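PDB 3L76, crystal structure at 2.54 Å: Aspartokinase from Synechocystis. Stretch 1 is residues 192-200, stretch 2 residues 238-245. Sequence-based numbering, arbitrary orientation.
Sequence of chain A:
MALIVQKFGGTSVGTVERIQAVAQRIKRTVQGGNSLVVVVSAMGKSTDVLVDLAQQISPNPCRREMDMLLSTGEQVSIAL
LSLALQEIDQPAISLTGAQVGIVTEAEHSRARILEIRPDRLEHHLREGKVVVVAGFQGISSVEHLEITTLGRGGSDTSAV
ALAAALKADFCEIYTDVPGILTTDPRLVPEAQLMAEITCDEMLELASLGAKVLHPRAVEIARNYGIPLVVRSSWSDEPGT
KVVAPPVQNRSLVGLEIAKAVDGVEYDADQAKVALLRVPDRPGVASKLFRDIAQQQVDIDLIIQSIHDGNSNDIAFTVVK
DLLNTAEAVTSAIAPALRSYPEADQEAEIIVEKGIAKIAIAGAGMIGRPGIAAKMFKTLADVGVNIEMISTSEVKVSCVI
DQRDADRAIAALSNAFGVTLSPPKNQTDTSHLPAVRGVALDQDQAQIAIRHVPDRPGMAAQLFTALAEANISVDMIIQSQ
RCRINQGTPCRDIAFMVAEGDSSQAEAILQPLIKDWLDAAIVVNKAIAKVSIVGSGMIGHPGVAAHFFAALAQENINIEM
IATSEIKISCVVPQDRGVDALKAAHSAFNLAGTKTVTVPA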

# COMPACT_ATOMS: atom_id res chain seq x y z
N GLN A 192 18.29 -21.02 -30.37
CA GLN A 192 17.70 -22.20 -29.76
C GLN A 192 17.48 -21.96 -28.26
O GLN A 192 18.19 -21.16 -27.64
CB GLN A 192 18.64 -23.39 -29.98
CG GLN A 192 18.02 -24.75 -29.71
CD GLN A 192 18.98 -25.88 -30.02
OE1 GLN A 192 20.20 -25.69 -29.99
NE2 GLN A 192 18.45 -27.06 -30.32
N LEU A 193 16.50 -22.66 -27.68
CA LEU A 193 16.21 -22.53 -26.26
C LEU A 193 17.18 -23.39 -25.46
O LEU A 193 17.31 -24.58 -25.70
CB LEU A 193 14.76 -22.91 -25.94
CG LEU A 193 14.22 -22.73 -24.51
CD1 LEU A 193 14.48 -21.33 -23.98
CD2 LEU A 193 12.73 -23.02 -24.49
N MET A 194 17.88 -22.76 -24.51
CA MET A 194 18.84 -23.48 -23.69
C MET A 194 18.12 -24.39 -22.72
O MET A 194 17.14 -23.98 -22.08
CB MET A 194 19.71 -22.52 -22.89
CG MET A 194 20.51 -21.54 -23.72
SD MET A 194 21.59 -20.54 -22.70
CE MET A 194 22.37 -19.50 -23.93
N ALA A 195 18.59 -25.62 -22.61
CA ALA A 195 18.09 -26.50 -21.56
C ALA A 195 18.77 -26.14 -20.24
O ALA A 195 18.12 -25.97 -19.21
CB ALA A 195 18.34 -27.96 -21.91
N GLU A 196 20.09 -26.00 -20.30
CA GLU A 196 20.92 -25.73 -19.13
C GLU A 196 21.84 -24.57 -19.39
O GLU A 196 22.31 -24.37 -20.50
CB GLU A 196 21.78 -26.95 -18.79
CG GLU A 196 21.11 -27.97 -17.89
CD GLU A 196 22.10 -28.94 -17.28
OE1 GLU A 196 23.31 -28.78 -17.53
OE2 GLU A 196 21.66 -29.85 -16.54
N ILE A 197 22.11 -23.79 -18.35
CA ILE A 197 23.14 -22.78 -18.40
C ILE A 197 23.72 -22.64 -17.00
O ILE A 197 23.00 -22.79 -16.01
CB ILE A 197 22.60 -21.42 -18.89
CG1 ILE A 197 23.77 -20.44 -19.12
CG2 ILE A 197 21.60 -20.83 -17.90
CD1 ILE A 197 23.37 -19.07 -19.62
N THR A 198 25.02 -22.37 -16.89
CA THR A 198 25.62 -22.19 -15.57
C THR A 198 25.38 -20.78 -15.04
O THR A 198 25.19 -19.84 -15.81
CB THR A 198 27.15 -22.49 -15.53
OG1 THR A 198 27.89 -21.44 -16.15
CG2 THR A 198 27.47 -23.81 -16.19
N CYS A 199 25.35 -20.64 -13.72
CA CYS A 199 25.24 -19.34 -13.10
C CYS A 199 26.27 -18.41 -13.73
O CYS A 199 25.94 -17.31 -14.18
CB CYS A 199 25.47 -19.43 -11.59
SG CYS A 199 24.13 -20.30 -10.71
N ASP A 200 27.52 -18.85 -13.75
CA ASP A 200 28.59 -18.01 -14.24
C ASP A 200 28.36 -17.60 -15.69
O ASP A 200 28.58 -16.44 -16.06
CB ASP A 200 29.95 -18.68 -14.03
CG ASP A 200 30.43 -18.57 -12.60
OD1 ASP A 200 30.06 -17.59 -11.93
OD2 ASP A 200 31.18 -19.46 -12.15
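Stretch 2 238-245: PGTKVVAP

What forms the apolar centre of the contact? Ile197 and Val242 pair across the sheet with their side chains on the same face, Ile197 CG2 lying 3.8 Å from Val242 CG2. Cys199 extends this patch: its SG is 3.9 Å from Val242 CG1 and also 3.9 Å from Ala244 CB.

How does stretch 2 run beside stretch 1? Residues 240-243 are an extended strand, parallel to strand 196-198; the axes approach to 4.6 Å and cross at -27°. The CA atoms of Glu196 and Lys241 are 4.7 Å apart, those of Ile197 and Val242 5.1 Å, and those of Thr198 and Val243 4.7 Å.

Which bonds hold this register? In the parallel pattern, Ile197 bonds through N and O to Lys241 and Val243, the residues flanking its partner Val242. Lys241 N donates to Ala195 O (2.8 Å), Ile197 N to Lys241 O (2.9 Å), Val243 N to Ile197 O (2.8 Å) and Cys199 N to Val243 O (3.0 Å). The last bond falls where stretch 1 turns into its helix, with Thr198 as N-cap.

What lies at the polar edge? Glu196, Lys241, Thr198 and Val243 share the other face, where Glu196 CD packs 3.8 Å from Val243 CG2. At the start of strand 240-243, Thr240 OG1 donates to Met194 O at 2.7 Å, while Gly239, just before it, has positive phi (79°), a conformation that favours glycine.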

# COMPACT_ATOMS: atom_id res chain seq x y z
N PRO A 238 9.69 -27.56 -19.79
CA PRO A 238 10.75 -27.63 -18.77
C PRO A 238 11.45 -26.30 -18.48
O PRO A 238 11.86 -26.06 -17.35
CB PRO A 238 11.75 -28.61 -19.39
CG PRO A 238 10.96 -29.43 -20.32
CD PRO A 238 9.88 -28.54 -20.86
N GLY A 239 11.59 -25.45 -19.49
CA GLY A 239 12.23 -24.17 -19.31
C GLY A 239 13.73 -24.31 -19.28
O GLY A 239 14.28 -25.33 -19.69
N THR A 240 14.41 -23.28 -18.78
CA THR A 240 15.87 -23.28 -18.73
C THR A 240 16.40 -23.40 -17.30
O THR A 240 16.11 -22.56 -16.44
CB THR A 240 16.46 -22.02 -19.39
OG1 THR A 240 16.02 -21.93 -20.75
CG2 THR A 240 17.97 -22.06 -19.35
N LYS A 241 17.17 -24.45 -17.06
CA LYS A 241 17.74 -24.72 -15.76
C LYS A 241 19.05 -23.95 -15.55
O LYS A 241 19.99 -24.07 -16.33
CB LYS A 241 17.98 -26.23 -15.62
CG LYS A 241 18.47 -26.68 -14.27
CD LYS A 241 18.59 -28.20 -14.23
CE LYS A 241 17.37 -28.85 -14.84
NZ LYS A 241 17.26 -30.28 -14.44
N VAL A 242 19.10 -23.14 -14.50
CA VAL A 242 20.31 -22.41 -14.18
C VAL A 242 21.08 -23.14 -13.08
O VAL A 242 20.68 -23.19 -11.93
CB VAL A 242 20.00 -20.95 -13.78
CG1 VAL A 242 21.28 -20.24 -13.37
CG2 VAL A 242 19.34 -20.22 -14.93
N VAL A 243 22.23 -23.68 -13.47
CA VAL A 243 22.91 -24.71 -12.70
C VAL A 243 24.08 -24.15 -11.87
O VAL A 243 24.83 -23.29 -12.33
CB VAL A 243 23.42 -25.81 -13.67
CG1 VAL A 243 24.29 -26.82 -12.96
CG2 VAL A 243 22.24 -26.47 -14.35
N ALA A 244 24.22 -24.65 -10.66
CA ALA A 244 25.20 -24.12 -9.72
C ALA A 244 26.16 -25.22 -9.25
O ALA A 244 25.88 -26.40 -9.43
CB ALA A 244 24.47 -23.48 -8.53
N PRO A 245 27.27 -24.85 -8.60
CA PRO A 245 28.07 -25.90 -7.97
C PRO A 245 27.31 -26.41 -6.76
O PRO A 245 26.65 -25.63 -6.09
CB PRO A 245 29.32 -25.15 -7.50
CG PRO A 245 29.20 -23.74 -8.02
CD PRO A 245 27.76 -23.50 -8.26